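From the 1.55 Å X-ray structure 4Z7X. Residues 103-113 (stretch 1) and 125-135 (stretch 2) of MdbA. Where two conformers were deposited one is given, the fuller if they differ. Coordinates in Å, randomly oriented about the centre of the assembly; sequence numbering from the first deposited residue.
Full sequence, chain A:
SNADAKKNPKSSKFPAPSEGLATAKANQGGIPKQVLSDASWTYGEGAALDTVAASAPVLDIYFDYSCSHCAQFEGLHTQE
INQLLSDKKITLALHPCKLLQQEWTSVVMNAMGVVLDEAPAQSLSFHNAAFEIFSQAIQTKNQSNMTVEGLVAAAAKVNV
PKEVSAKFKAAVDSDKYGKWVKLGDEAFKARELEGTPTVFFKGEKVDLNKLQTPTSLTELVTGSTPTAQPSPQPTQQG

Stretch 1 103-113: EWTSVVMNAMG
Stretch 2 125-135: SFHNAAFEIFS

Both stretches are helical, with phi between -48° and -70° and psi between -27° and -52°. Backbone hydrogen bonds from i+4 N to i O support this, for example Val-108 N to Trp-104 O at 2.9 Å, Met-112 N to Val-108 O at 2.8 Å and Ala-130 N to Phe-126 O at 2.8 Å. The helices run nearly antiparallel: their N-to-C directions differ by 159°, and the axes come within 10.8 Å. Three CA pairs fix the register. Val-108 CA lies 7.1 Å from Ala-130 CA, Met-112 CA 7.4 Å from His-127 CA, and Trp-104 CA 9.6 Å from Phe-134 CA, so the backbones are closer at the first two pairs than at the third. Together the stretches bury 379 Å² against each other.

At the middle, Val-108 and Ala-130 both direct CA-to-CB toward the partner helix. With chi1 at -179° (t), Val-108 places CG1 3.7 Å from Ala-130 CB. The methyl side chain of Ala-130 is compatible with the short backbone spacing here, while the branched valine supplies the apolar surface that meets it.

Where the backbones are further apart, larger groups span the gap. Trp-104 points toward stretch 2 with chi1 177° (t) and chi2 -120°, and 76 Å² of it is covered. Trp-104 CZ2 lies 4.1 Å from CG2 of Ile-133, whose rotamer is m, t (-72°, 173°). Trp-104 CD1 is 4.0 Å from CD1 of Phe-134, which is set at chi1 -166° (t) and chi2 92°. The five-membered ring of Trp-104 and the Phe-134 ring have planes 25° apart and centroids separated by 6.0 Å; being slid apart, they barely overlap, and Trp-104 NE1 sits at the phenylalanine's edge. The indole's polar atom is satisfied by a water: Trp-104 NE1 donates to the water oxygen at 2.9 Å, and the same water donates to Ala-130 O at 3.0 Å. This bridge is notable because no direct hydrogen bond crosses between the stretches.

At the other end, Phe-126 points toward stretch 1 with chi1 -175° (t) and chi2 67°. Ala-111, also directed toward its partner, brings CB to 4.0 Å from Phe-126 CZ, near the ring plane at its edge. Met-112, a selenomethionine, starts sideways but bends its end closer through chi1 179° (t), chi2 52° (p) and chi3 85° (p). This conformation puts Met-112 CE 3.8 Å from Phe-126 CD2 and 3.3 Å from His-127 N. Met-112 CE is also 3.5 Å from His-127 CB, and it lies at the edge of the imidazole, whose chi1 is 178° (t) and chi2 77°. Met-112 SE is 5.5 Å from the Phe-126 ring centroid, 86° off the ring normal, and therefore meets the edge. The flexible, apolar selenomethionine chain suits this turn, and 72 Å² of the residue is covered.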

# COMPACT_ATOMS: atom_id res chain seq x y z
N GLU A 103 3.67 16.39 2.99
CA GLU A 103 3.80 15.88 4.35
C GLU A 103 2.65 14.94 4.75
O GLU A 103 2.86 14.05 5.55
CB GLU A 103 4.00 16.98 5.39
CG GLU A 103 5.33 17.69 5.22
CD GLU A 103 6.52 16.75 5.24
OE1 GLU A 103 7.22 16.70 4.22
OE2 GLU A 103 6.74 16.06 6.28
N TRP A 104 1.46 15.10 4.15
CA TRP A 104 0.36 14.13 4.36
C TRP A 104 0.85 12.68 4.19
O TRP A 104 0.47 11.82 4.96
CB TRP A 104 -0.81 14.40 3.42
CG TRP A 104 -1.92 13.41 3.51
CD1 TRP A 104 -2.38 12.61 2.52
CD2 TRP A 104 -2.73 13.14 4.66
NE1 TRP A 104 -3.43 11.86 2.95
CE2 TRP A 104 -3.68 12.16 4.27
CE3 TRP A 104 -2.77 13.62 5.99
CZ2 TRP A 104 -4.63 11.63 5.14
CZ3 TRP A 104 -3.74 13.09 6.86
CH2 TRP A 104 -4.64 12.12 6.43
N THR A 105 1.71 12.43 3.20
CA THR A 105 2.23 11.10 3.01
C THR A 105 2.98 10.60 4.24
O THR A 105 2.81 9.42 4.61
CB THR A 105 3.11 11.06 1.75
OG1 THR A 105 2.29 11.45 0.64
CG2 THR A 105 3.72 9.67 1.52
N SER A 106 3.79 11.46 4.87
CA SER A 106 4.47 11.04 6.09
C SER A 106 3.48 10.80 7.23
O SER A 106 3.68 9.92 8.05
CB SER A 106 5.53 12.06 6.54
OG SER A 106 6.63 12.09 5.62
N VAL A 107 2.45 11.64 7.32
CA VAL A 107 1.44 11.45 8.37
C VAL A 107 0.80 10.07 8.21
O VAL A 107 0.73 9.28 9.18
CB VAL A 107 0.41 12.57 8.34
CG1 VAL A 107 -0.69 12.32 9.36
CG2 VAL A 107 1.09 13.91 8.62
N VAL A 108 0.33 9.79 7.01
CA VAL A 108 -0.31 8.50 6.74
C VAL A 108 0.66 7.35 6.95
O VAL A 108 0.29 6.35 7.59
CB VAL A 108 -0.93 8.39 5.34
CG1 VAL A 108 -1.58 7.03 5.17
CG2 VAL A 108 -1.93 9.49 5.09
N MSE A 109 1.91 7.48 6.45
CA MSE A 109 2.86 6.38 6.62
C MSE A 109 3.19 6.11 8.09
O MSE A 109 3.39 4.97 8.49
CB MSE A 109 4.11 6.55 5.74
CG MSE A 109 3.73 6.31 4.30
SE MSE A 109 5.25 6.41 3.08
CE MSE A 109 6.22 4.87 3.76
N ASN A 110 3.26 7.14 8.91
CA ASN A 110 3.49 6.90 10.32
C ASN A 110 2.33 6.16 10.98
O ASN A 110 2.54 5.25 11.77
CB ASN A 110 3.79 8.23 11.03
CG ASN A 110 5.26 8.58 10.92
OD1 ASN A 110 6.07 7.88 11.49
ND2 ASN A 110 5.62 9.64 10.19
N ALA A 111 1.09 6.51 10.62
CA ALA A 111 -0.06 5.80 11.17
C ALA A 111 -0.12 4.37 10.62
O ALA A 111 -0.37 3.42 11.35
CB ALA A 111 -1.36 6.52 10.84
N MSE A 112 0.17 4.21 9.33
CA MSE A 112 0.21 2.88 8.72
C MSE A 112 1.27 2.02 9.36
O MSE A 112 1.08 0.82 9.54
CB MSE A 112 0.46 2.97 7.21
CG MSE A 112 0.54 1.58 6.53
SE MSE A 112 -0.99 0.35 6.92
CE MSE A 112 -2.13 1.08 5.51
N GLY A 113 2.42 2.61 9.74
CA GLY A 113 3.47 1.83 10.40
C GLY A 113 2.98 1.25 11.72
O GLY A 113 3.24 0.09 12.05
N SER A 125 -7.43 -2.80 5.01
CA SER A 125 -8.62 -1.96 5.15
C SER A 125 -8.24 -0.54 5.51
O SER A 125 -8.84 0.44 5.05
CB SER A 125 -9.52 -2.53 6.22
OG SER A 125 -10.07 -3.72 5.77
N PHE A 126 -7.20 -0.41 6.33
CA PHE A 126 -6.73 0.95 6.72
C PHE A 126 -6.11 1.66 5.53
O PHE A 126 -6.29 2.86 5.33
CB PHE A 126 -5.77 0.87 7.89
CG PHE A 126 -5.37 2.21 8.41
CD1 PHE A 126 -6.30 3.06 9.02
CD2 PHE A 126 -4.08 2.64 8.31
CE1 PHE A 126 -5.92 4.29 9.50
CE2 PHE A 126 -3.68 3.90 8.79
CZ PHE A 126 -4.62 4.74 9.36
N HIS A 127 -5.37 0.92 4.73
CA HIS A 127 -4.82 1.46 3.49
C HIS A 127 -5.92 2.06 2.64
O HIS A 127 -5.82 3.19 2.17
CB HIS A 127 -4.13 0.32 2.73
CG HIS A 127 -3.56 0.69 1.40
ND1 HIS A 127 -2.39 1.39 1.27
CD2 HIS A 127 -3.99 0.42 0.15
CE1 HIS A 127 -2.13 1.54 -0.01
NE2 HIS A 127 -3.08 0.95 -0.71
N ASN A 128 -6.96 1.28 2.44
CA ASN A 128 -8.13 1.78 1.71
C ASN A 128 -8.74 3.01 2.36
O ASN A 128 -9.14 3.98 1.66
CB ASN A 128 -9.19 0.70 1.59
CG ASN A 128 -10.42 1.20 0.89
OD1 ASN A 128 -10.42 1.37 -0.34
ND2 ASN A 128 -11.47 1.49 1.64
N ALA A 129 -8.90 2.96 3.68
CA ALA A 129 -9.54 4.05 4.36
C ALA A 129 -8.75 5.35 4.27
O ALA A 129 -9.34 6.43 4.19
CB ALA A 129 -9.86 3.67 5.80
N ALA A 130 -7.42 5.25 4.29
CA ALA A 130 -6.58 6.45 4.21
C ALA A 130 -6.71 7.06 2.83
O ALA A 130 -6.76 8.26 2.70
CB ALA A 130 -5.14 6.09 4.48
N PHE A 131 -6.78 6.22 1.81
CA PHE A 131 -7.03 6.75 0.47
C PHE A 131 -8.43 7.34 0.34
O PHE A 131 -8.62 8.31 -0.37
CB PHE A 131 -6.81 5.69 -0.60
CG PHE A 131 -5.42 5.70 -1.19
CD1 PHE A 131 -4.93 6.84 -1.76
CD2 PHE A 131 -4.56 4.60 -1.10
CE1 PHE A 131 -3.67 6.88 -2.33
CE2 PHE A 131 -3.32 4.63 -1.69
CZ PHE A 131 -2.86 5.78 -2.30
N GLU A 132 -9.40 6.78 1.04
CA GLU A 132 -10.78 7.29 1.01
C GLU A 132 -10.83 8.71 1.56
O GLU A 132 -11.59 9.55 1.09
CB GLU A 132 -11.69 6.34 1.83
CG GLU A 132 -13.17 6.68 1.82
CD GLU A 132 -14.03 5.49 2.24
OE1 GLU A 132 -13.48 4.39 2.47
OE2 GLU A 132 -15.25 5.66 2.38
N ILE A 133 -10.03 8.97 2.58
CA ILE A 133 -9.96 10.35 3.12
C ILE A 133 -9.57 11.32 1.99
O ILE A 133 -10.18 12.38 1.80
CB ILE A 133 -8.95 10.48 4.29
CG1 ILE A 133 -9.47 9.81 5.55
CG2 ILE A 133 -8.65 11.93 4.64
CD1 ILE A 133 -8.46 9.74 6.68
N PHE A 134 -8.53 10.95 1.25
CA PHE A 134 -8.01 11.80 0.21
C PHE A 134 -9.04 11.94 -0.90
O PHE A 134 -9.29 13.04 -1.38
CB PHE A 134 -6.69 11.23 -0.31
CG PHE A 134 -5.89 12.18 -1.15
CD1 PHE A 134 -4.94 13.01 -0.58
CD2 PHE A 134 -6.09 12.26 -2.51
CE1 PHE A 134 -4.21 13.89 -1.34
CE2 PHE A 134 -5.36 13.15 -3.29
CZ PHE A 134 -4.41 13.96 -2.70
N SER A 135 -9.66 10.83 -1.31
CA SER A 135 -10.68 10.90 -2.33
C SER A 135 -11.84 11.81 -1.93
O SER A 135 -12.33 12.60 -2.73
CB SER A 135 -11.23 9.51 -2.66
OG SER A 135 -10.28 8.73 -3.27
O HOH W 1 -4.24 9.42 1.62